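Local coordinates for iminosuccinate reductase (PDB 6RQA), which catalyses the NADH-dependent reduction of iminosuccinate to L-aspartate, the step that regenerates the amino donor of the beta-hydroxyaspartate cycle, at residues G32-E37 against L320-A325; A137-Y142 against P234-A239. All blocks are in the same frame, centred on the assembly; numbering follows the deposited sequence.

Contact 1. Residues G32-E37 against L320-A325; sequences GLMTPE and LAVAQA
Met34 and Ala325 lie where the two backbones come nearest, with 8.3 Å between Met34 CA and Ala325 CA, so a single long side chain must span the space between them. The segment 32-37 ends in the N-cap and first turn of helix 36-51 and lies beside helix 316-333. In this ornithine cyclodeaminase/mu-crystallin fold, residues 32-37 lead from helix 30-33 into helix 36-51, while 320-325 belong to helix 316-333. The methionine makes the whole contact. Its chain bends about the CB-CG bond (chi2 -64°), which turns the thioether toward the helix and sets the methyl CE between Val322 and Ala325, three residues apart on one side of it. CE reaches Ala325 CB at 3.6 Å, and no hydrogen bond joins the two segments. A flexible, unbranched thioether suits this place because it can thread between neighbours, and the small alanine lets the methyl approach the helix. Val322 meets the methionine obliquely with one branch: CG2, anti to the backbone N, faces both CE and SD, the latter 3.9 Å from Val322 CG2. Leu130 of helix 125-143 and Val326 also touch Met34, so the side chain is buried among apolar neighbours from several helices. Beyond it, Thr35 is the N-cap of helix 36-51, its OG1 hydrogen-bonded to Ala38 N. Pro36 suits the first turn of that helix, where a backbone N-H is not needed for helical bonding. On the other segment, Val322 lies about 4 Å, side chain to side chain, from the NAD-binding Arg131, while the bound NAD is about 11 Å from the Val322 side chain. The methyl group of Met34 also approaches the backbone: its CE is 3.6 Å from Val322 O, at the carbonyl of the same residue whose CG2 it meets.

Contact 2. Residues A137-Y142 against P234-A239; sequences AVSIKY and PTHIAA
Ser139 and His236 supply the one hydrogen bond across this contact, between helix 137-142 and strand 235-239, which run nearly antiparallel (164°) with their axes 8.9 Å apart. His236 NE2 donates to Ser139 OG at 3.1 Å, and the hydroxyl lies only 7° out of the imidazole plane. The serine torsion (chi1 71°) tucks OG between its backbone N and carbonyl carbon, where it also bonds to Ser136 O one helical turn back. On the other side of the ring ND1 is hydrogen-bonded to Thr308 OG1, so both ring nitrogens are engaged and the ring's rotation is fixed. A histidine suits this buried place because its two nitrogens can serve two partners at once; an alanine here would probably leave Ser139 OG and Thr308 OG1 without their shared mate and open a gap beside Ile140.

The van der Waals contacts are looser. Ile140 crosses the histidine at about a right angle, its CG1 4.1 Å from His236 CD2, while Ala238 CB lies 4.0 Å from Ser139 OG, a small group that lets the helix lie close to the sheet.

Strand 235-239 is an inner strand of the parallel, Rossmann-type NAD-binding sheet, between 214-217 and 307-311. Helix 125-143 rests on it beside Phe310, with helices 158-170 and 36-51 packed against its other sides.

Overall arrangement
From the N terminus, the chain passes through 32-37 first and meets it again at 320-325, so contact 1 closes a loop with 282 residues between its segments, most of the protein. Inside that loop contact 2 closes a smaller one, from 137-142 to 234-239; the two nest and do not cross. Contact 1 ties the start of helix 36-51 to helix 316-333, which lies against strand 104-111 of the mixed sheet, whereas contact 2 fixes helix 125-143 on the parallel nucleotide-binding sheet. That helix links them: Leu127 and Leu130 border contact 1, and its later turns form contact 2. Their centres are 21 Å apart.

Contact 1. Residues G32-E37 against L320-A325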
# COMPACT_ATOMS: atom_id res chain seq x y z
N GLY A 32 20.19 17.59 -6.78
CA GLY A 32 20.46 18.98 -6.47
C GLY A 32 19.83 19.49 -5.20
O GLY A 32 20.08 20.64 -4.82
N LEU A 33 19.01 18.67 -4.54
CA LEU A 33 18.34 19.05 -3.30
C LEU A 33 18.89 18.34 -2.08
O LEU A 33 19.09 18.97 -1.04
CB LEU A 33 16.84 18.77 -3.41
CG LEU A 33 16.08 19.59 -4.46
CD1 LEU A 33 14.66 19.06 -4.63
CD2 LEU A 33 16.05 21.06 -4.07
N MET A 34 19.15 17.04 -2.17
CA MET A 34 19.59 16.26 -1.03
C MET A 34 21.11 16.25 -0.91
O MET A 34 21.83 16.28 -1.91
CB MET A 34 19.08 14.82 -1.12
CG MET A 34 17.89 14.55 -0.22
SD MET A 34 18.32 14.71 1.52
CE MET A 34 16.73 15.13 2.22
N THR A 35 21.58 16.23 0.32
CA THR A 35 22.98 16.08 0.68
C THR A 35 23.10 14.95 1.68
O THR A 35 22.13 14.63 2.38
CB THR A 35 23.56 17.37 1.27
OG1 THR A 35 22.90 17.67 2.51
CG2 THR A 35 23.37 18.54 0.31
N PRO A 36 24.27 14.31 1.78
CA PRO A 36 24.44 13.27 2.81
C PRO A 36 24.21 13.77 4.22
O PRO A 36 23.80 12.99 5.09
CB PRO A 36 25.89 12.81 2.59
CG PRO A 36 26.15 13.09 1.15
CD PRO A 36 25.41 14.37 0.86
N GLU A 37 24.46 15.06 4.48
CA GLU A 37 24.19 15.61 5.81
C GLU A 37 22.69 15.79 6.04
O GLU A 37 22.19 15.50 7.14
CB GLU A 37 24.92 16.94 5.99
CG GLU A 37 26.43 16.87 5.81
CD GLU A 37 26.86 17.16 4.38
OE1 GLU A 37 26.04 16.97 3.45
OE2 GLU A 37 28.02 17.59 4.18
N LEU A 320 9.89 8.25 4.13
CA LEU A 320 9.02 9.39 4.39
C LEU A 320 9.80 10.59 4.89
O LEU A 320 9.57 11.72 4.46
CB LEU A 320 7.93 9.00 5.39
CG LEU A 320 6.93 7.92 4.96
CD1 LEU A 320 5.91 7.68 6.06
CD2 LEU A 320 6.25 8.30 3.66
N ALA A 321 10.75 10.36 5.81
CA ALA A 321 11.50 11.47 6.38
C ALA A 321 12.37 12.15 5.33
O ALA A 321 12.46 13.38 5.29
CB ALA A 321 12.36 10.98 7.54
N VAL A 322 13.03 11.37 4.47
CA VAL A 322 13.92 11.96 3.48
C VAL A 322 13.13 12.59 2.34
O VAL A 322 13.61 13.52 1.69
CB VAL A 322 14.92 10.91 2.97
CG1 VAL A 322 14.25 9.93 2.02
CG2 VAL A 322 16.12 11.58 2.32
N ALA A 323 11.90 12.12 2.10
CA ALA A 323 11.08 12.72 1.04
C ALA A 323 10.42 14.00 1.51
O ALA A 323 10.28 14.95 0.73
CB ALA A 323 10.02 11.72 0.56
N GLN A 324 10.00 14.06 2.78
CA GLN A 324 9.42 15.29 3.31
C GLN A 324 10.43 16.43 3.27
O GLN A 324 10.09 17.56 2.93
CB GLN A 324 8.91 15.06 4.73
CG GLN A 324 8.49 16.33 5.46
CD GLN A 324 7.35 17.06 4.76
OE1 GLN A 324 6.62 16.48 3.95
NE2 GLN A 324 7.19 18.34 5.08
N ALA A 325 11.69 16.14 3.62
CA ALA A 325 12.73 17.16 3.54
C ALA A 325 12.97 17.61 2.10
O ALA A 325 13.25 18.78 1.86
CB ALA A 325 14.03 16.63 4.15

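Contact 2. Residues A137-Y142 against P234-A239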
# COMPACT_ATOMS: atom_id res chain seq x y z
N ALA A 137 25.10 5.24 8.41
CA ALA A 137 25.94 6.27 9.03
C ALA A 137 25.50 6.59 10.45
O ALA A 137 26.33 6.91 11.30
CB ALA A 137 25.93 7.53 8.16
N VAL A 138 24.19 6.50 10.72
CA VAL A 138 23.71 6.74 12.08
C VAL A 138 24.24 5.67 13.03
O VAL A 138 24.69 5.97 14.14
CB VAL A 138 22.17 6.79 12.10
CG1 VAL A 138 21.65 6.82 13.53
CG2 VAL A 138 21.67 8.01 11.33
N SER A 139 24.21 4.40 12.60
CA SER A 139 24.76 3.33 13.42
C SER A 139 26.25 3.51 13.64
O SER A 139 26.77 3.16 14.71
CB SER A 139 24.49 1.97 12.77
OG SER A 139 25.28 1.80 11.61
N ILE A 140 26.97 4.06 12.65
CA ILE A 140 28.39 4.32 12.82
C ILE A 140 28.61 5.38 13.89
O ILE A 140 29.43 5.21 14.80
CB ILE A 140 29.03 4.74 11.48
CG1 ILE A 140 29.03 3.56 10.50
CG2 ILE A 140 30.44 5.25 11.69
CD1 ILE A 140 29.60 3.90 9.15
N LYS A 141 27.86 6.48 13.81
CA LYS A 141 28.04 7.57 14.77
C LYS A 141 27.81 7.11 16.21
O LYS A 141 28.46 7.61 17.13
CB LYS A 141 27.11 8.73 14.43
CG LYS A 141 27.21 9.92 15.37
CD LYS A 141 26.15 10.96 15.07
CE LYS A 141 26.17 12.09 16.08
NZ LYS A 141 25.10 13.09 15.81
N TYR A 142 26.90 6.16 16.42
CA TYR A 142 26.51 5.76 17.76
C TYR A 142 27.07 4.41 18.21
O TYR A 142 26.94 4.08 19.39
CB TYR A 142 24.98 5.73 17.88
CG TYR A 142 24.33 7.10 17.89
CD1 TYR A 142 24.24 7.84 19.06
CD2 TYR A 142 23.82 7.65 16.72
CE1 TYR A 142 23.66 9.09 19.07
CE2 TYR A 142 23.23 8.91 16.72
CZ TYR A 142 23.15 9.62 17.90
OH TYR A 142 22.57 10.87 17.91
N PRO A 234 37.92 -4.88 18.24
CA PRO A 234 36.70 -4.06 18.22
C PRO A 234 36.26 -3.75 16.80
O PRO A 234 37.04 -3.24 15.99
CB PRO A 234 37.11 -2.80 18.98
CG PRO A 234 38.29 -3.21 19.81
CD PRO A 234 39.01 -4.24 18.99
N THR A 235 35.00 -4.04 16.50
CA THR A 235 34.48 -3.90 15.15
C THR A 235 32.98 -3.61 15.21
O THR A 235 32.26 -4.22 15.99
CB THR A 235 34.73 -5.16 14.32
OG1 THR A 235 36.14 -5.42 14.23
CG2 THR A 235 34.17 -5.01 12.91
N HIS A 236 32.54 -2.66 14.38
CA HIS A 236 31.12 -2.42 14.15
C HIS A 236 30.77 -2.85 12.74
O HIS A 236 31.41 -2.41 11.78
CB HIS A 236 30.76 -0.95 14.36
CG HIS A 236 29.39 -0.59 13.89
ND1 HIS A 236 28.25 -1.20 14.38
CD2 HIS A 236 28.96 0.29 12.96
CE1 HIS A 236 27.19 -0.70 13.78
NE2 HIS A 236 27.59 0.21 12.91
N ILE A 237 29.75 -3.69 12.61
CA ILE A 237 29.34 -4.25 11.33
C ILE A 237 27.96 -3.69 11.00
O ILE A 237 26.98 -3.99 11.68
CB ILE A 237 29.33 -5.78 11.35
CG1 ILE A 237 30.67 -6.32 11.85
CG2 ILE A 237 29.01 -6.33 9.97
CD1 ILE A 237 30.71 -7.83 11.98
N ALA A 238 27.88 -2.89 9.94
CA ALA A 238 26.62 -2.35 9.46
C ALA A 238 26.14 -3.25 8.32
O ALA A 238 26.48 -3.04 7.15
CB ALA A 238 26.78 -0.90 9.01
N ALA A 239 25.34 -4.25 8.67
CA ALA A 239 24.80 -5.20 7.70
C ALA A 239 23.57 -4.59 7.05
O ALA A 239 22.52 -4.47 7.68
CB ALA A 239 24.48 -6.53 8.37